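Local coordinates for protein 1,3,6,8-tetrahydroxynaphthalene synthase (Streptomyces coelicolor, PDB 1U0M) that catalyses the iterative condensation of five malonyl-CoA units and the cyclisation of the resulting pentaketide to 1,3,6,8-tetrahydroxynaphthalene, a step in melanin biosynthesis, at residues K245-P248 against A249-E252; E293-P296 against H297-R300. All coordinates share one frame; numbering follows the deposited sequence.

Contact 1. Residues K245-P248 against A249-E252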
# COMPACT_ATOMS: atom_id res chain seq x y z
N LYS A 245 12.74 1.95 -22.40
CA LYS A 245 13.88 1.31 -23.06
C LYS A 245 15.17 1.52 -22.28
O LYS A 245 16.05 0.66 -22.30
CB LYS A 245 14.05 1.90 -24.46
CG LYS A 245 12.78 1.91 -25.33
CD LYS A 245 11.57 2.60 -24.67
CE LYS A 245 11.92 3.96 -24.06
NZ LYS A 245 12.52 4.92 -25.03
N ARG A 246 15.26 2.66 -21.60
CA ARG A 246 16.44 3.05 -20.83
C ARG A 246 16.60 2.43 -19.45
O ARG A 246 17.57 2.73 -18.75
CB ARG A 246 16.45 4.57 -20.66
CG ARG A 246 16.57 5.33 -21.96
CD ARG A 246 16.28 6.81 -21.74
NE ARG A 246 14.89 7.04 -21.37
CZ ARG A 246 14.34 8.25 -21.25
NH1 ARG A 246 15.07 9.34 -21.46
NH2 ARG A 246 13.06 8.37 -20.92
N VAL A 247 15.67 1.58 -19.04
CA VAL A 247 15.76 0.98 -17.72
C VAL A 247 17.07 0.25 -17.41
O VAL A 247 17.67 0.48 -16.36
CB VAL A 247 14.57 0.02 -17.47
CG1 VAL A 247 14.73 -0.68 -16.13
CG2 VAL A 247 13.27 0.82 -17.48
N PRO A 248 17.55 -0.63 -18.30
CA PRO A 248 18.81 -1.32 -18.00
C PRO A 248 19.99 -0.37 -17.75
O PRO A 248 20.72 -0.51 -16.77
CB PRO A 248 19.01 -2.21 -19.22
CG PRO A 248 18.41 -1.39 -20.32
CD PRO A 248 17.13 -0.89 -19.69
N ALA A 249 20.16 0.61 -18.63
CA ALA A 249 21.24 1.58 -18.52
C ALA A 249 21.26 2.27 -17.15
O ALA A 249 22.30 2.79 -16.73
CB ALA A 249 21.11 2.63 -19.62
N THR A 250 20.12 2.27 -16.46
CA THR A 250 20.03 2.91 -15.14
C THR A 250 20.87 2.18 -14.10
O THR A 250 21.01 2.63 -12.96
CB THR A 250 18.56 2.97 -14.65
OG1 THR A 250 18.10 1.64 -14.35
CG2 THR A 250 17.66 3.58 -15.72
N MET A 251 21.44 1.04 -14.50
CA MET A 251 22.27 0.25 -13.61
C MET A 251 23.52 1.04 -13.20
O MET A 251 24.03 0.88 -12.09
CB MET A 251 22.69 -1.04 -14.31
CG MET A 251 22.58 -2.28 -13.43
SD MET A 251 20.87 -2.68 -13.03
CE MET A 251 20.73 -2.03 -11.39
N GLU A 252 23.99 1.90 -14.10
CA GLU A 252 25.16 2.72 -13.83
C GLU A 252 24.91 3.64 -12.64
O GLU A 252 25.67 3.64 -11.67
CB GLU A 252 25.54 3.53 -15.08
CG GLU A 252 26.80 4.39 -14.92
CD GLU A 252 27.24 5.04 -16.23
OE1 GLU A 252 27.58 4.30 -17.18
OE2 GLU A 252 27.26 6.29 -16.31
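Thr250 folds back on Val247 and Arg246, while Met251 reaches back to Pro248, so that a loop is wound into a helix within a few residues. The backbone bonds set the pattern. Thr250 N donates to Val247 O at 3.0 Å, arriving well above the carbonyl plane (59° out of it), and Met251 N binds Pro248 O at 2.8 Å with a straighter N-H...O angle of 155°. Both bonds link residues three apart, and Glu252 N continues the series to Ala249 O. A further bond from Thr250 N to Arg246 O is weak.

The side-chain hydrogen bond comes from the threonine. Its OG1 lies between the backbone N and the carbonyl carbon (chi1 69°), which swings the hydroxyl over the turn as a donor to Val247 O. The modelled separation of OG1 and Val247 O, 2.4 Å, is very short, so the bond's exact length is doubtful. If that placing is right, Val247 O would accept from both the amide and the hydroxyl of Thr250.

Carbon atoms pack against the same run of carbonyls. Thr250 CG2 sits 3.1 Å from Arg246 O, and Met251 CB lies 3.2 Å from Pro248 O. Buried Thr250 also packs on Ile223, Trp229 and Ile345, whereas the bent chain of Met251 leads away to Ile284, Asp287 and Leu288 of helix 281-291. The side chain of Arg246 leads away from residues 249-252, its NH2 in a salt bridge with Asp244, and it also touches Trp229.

The arrangement exemplifies a proline-containing 3-10 turn running into an alpha-helix, here joining the hairpin strand 238-243 to helix 251-263 in the C-terminal half of a thiolase fold.

Contact 2. Residues E293-P296 against H297-R300; sequences EVDP and HAFR
Val294, Asp295 and Pro296 meet Ala298 and Phe299 in a local turn contact at the protein surface, within the loop joining helix 281-291 to helix 300-308. The chain has just left the first helix at Glu293, whose phi is positive, and two backbone bonds then coil it. Phe299 N donates to Pro296 O at 3.1 Å, with an N-H...O angle of 153° and tilted 20° from the carbonyl plane. Ala298 N likewise bonds Asp295 O, although the crowded placing of that nitrogen beside the aspartate carboxylate makes the detail less certain.

Two side-chain contacts accompany these bonds. Val294 CG1 presses on Ala298 CB at 3.2 Å, tighter than usual for two carbons, and both residues touch Tyr275 beyond the turn. The Phe299 ring runs back alongside the two carbonyl oxygens: with CG anti to the carbonyl carbon (chi1 -36°), its CD1 comes within 3.3 Å of Pro296 O and its CE1 within 3.6 Å of Asp295 O, both oxygens lying oblique to the ring. Ala298 CB stands 4.1 Å above one ring face, toward the rim. This buried ring rests on Leu285, Leu288 and Ser289 of helix 281-291; with an alanine in its place, a gap is likely to open against that helix, and the Ala298 methyl would probably lose its aromatic neighbour.

Phe299 is also the centre of an inverse gamma turn, spanned by a weak bond from Arg300 N to Ala298 O. A short 3-10 turn followed by this sharper bend makes the arrangement a compact helix-to-helix connection in the thiolase fold.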
# COMPACT_ATOMS: atom_id res chain seq x y z
N GLU A 293 30.64 -4.51 -10.12
CA GLU A 293 31.91 -5.22 -10.18
C GLU A 293 32.06 -6.38 -9.22
O GLU A 293 33.06 -6.51 -8.53
CB GLU A 293 33.07 -4.24 -9.98
CG GLU A 293 32.96 -2.97 -10.81
CD GLU A 293 33.95 -1.91 -10.41
OE1 GLU A 293 34.20 -1.75 -9.20
OE2 GLU A 293 34.48 -1.22 -11.30
N VAL A 294 31.03 -7.21 -9.17
CA VAL A 294 31.06 -8.39 -8.34
C VAL A 294 31.53 -9.43 -9.34
O VAL A 294 32.71 -9.46 -9.73
CB VAL A 294 29.66 -8.73 -7.79
CG1 VAL A 294 29.64 -10.12 -7.19
CG2 VAL A 294 29.28 -7.72 -6.74
N ASP A 295 30.61 -10.25 -9.80
CA ASP A 295 30.91 -11.28 -10.76
C ASP A 295 29.57 -11.66 -11.33
O ASP A 295 28.53 -11.52 -10.65
CB ASP A 295 31.64 -12.47 -10.07
CG ASP A 295 30.81 -13.19 -9.03
OD1 ASP A 295 29.75 -13.71 -9.40
OD2 ASP A 295 31.21 -13.26 -7.85
N PRO A 296 29.52 -12.07 -12.61
CA PRO A 296 28.18 -12.43 -13.13
C PRO A 296 27.52 -13.46 -12.20
O PRO A 296 26.47 -13.22 -11.61
CB PRO A 296 28.45 -13.00 -14.51
CG PRO A 296 29.93 -12.91 -14.74
CD PRO A 296 30.62 -12.36 -13.55
N HIS A 297 28.19 -14.61 -12.09
CA HIS A 297 27.81 -15.77 -11.29
C HIS A 297 27.25 -15.44 -9.90
O HIS A 297 26.66 -16.30 -9.26
CB HIS A 297 29.04 -16.68 -11.14
CG HIS A 297 28.77 -17.98 -10.45
ND1 HIS A 297 27.98 -18.97 -11.00
CD2 HIS A 297 29.20 -18.46 -9.25
CE1 HIS A 297 27.95 -20.00 -10.18
NE2 HIS A 297 28.67 -19.72 -9.11
N ALA A 298 27.45 -14.21 -9.45
CA ALA A 298 26.98 -13.80 -8.13
C ALA A 298 25.47 -13.89 -8.02
O ALA A 298 24.94 -14.37 -7.01
CB ALA A 298 27.44 -12.38 -7.83
N PHE A 299 24.78 -13.42 -9.05
CA PHE A 299 23.32 -13.44 -9.07
C PHE A 299 22.85 -14.72 -9.73
O PHE A 299 22.02 -14.70 -10.64
CB PHE A 299 22.78 -12.24 -9.84
CG PHE A 299 23.59 -11.00 -9.66
CD1 PHE A 299 24.67 -10.73 -10.49
CD2 PHE A 299 23.31 -10.12 -8.62
CE1 PHE A 299 25.47 -9.61 -10.29
CE2 PHE A 299 24.10 -8.99 -8.41
CZ PHE A 299 25.18 -8.74 -9.25
N ARG A 300 23.39 -15.84 -9.27
CA ARG A 300 23.05 -17.15 -9.80
C ARG A 300 21.63 -17.54 -9.39
O ARG A 300 20.90 -18.17 -10.16
CB ARG A 300 24.04 -18.20 -9.28
CG ARG A 300 23.66 -19.64 -9.63
CD ARG A 300 24.74 -20.65 -9.23
NE ARG A 300 24.90 -20.81 -7.78
CZ ARG A 300 25.60 -19.98 -7.01
NH1 ARG A 300 26.20 -18.92 -7.53
NH2 ARG A 300 25.69 -20.21 -5.70

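In the fold
Contacts 1 and 2 are two turns of the same C-terminal half, in series along the chain, with centres about 18 Å apart and nearest atoms about 8 Å apart. They do not touch, yet both lean on helix 281-291: Met251 of contact 1 and Phe299 of contact 2 each pack against Leu288. A long, weak ion pair between Glu293 and Lys259 also ties contact 2 to helix 251-263, which contact 1 leads into. They differ in distance from the active site. The side chain of Val247 lies about 9 Å from that of Cys146, the probable active-site cysteine, whereas residues 293-300 lie away from it.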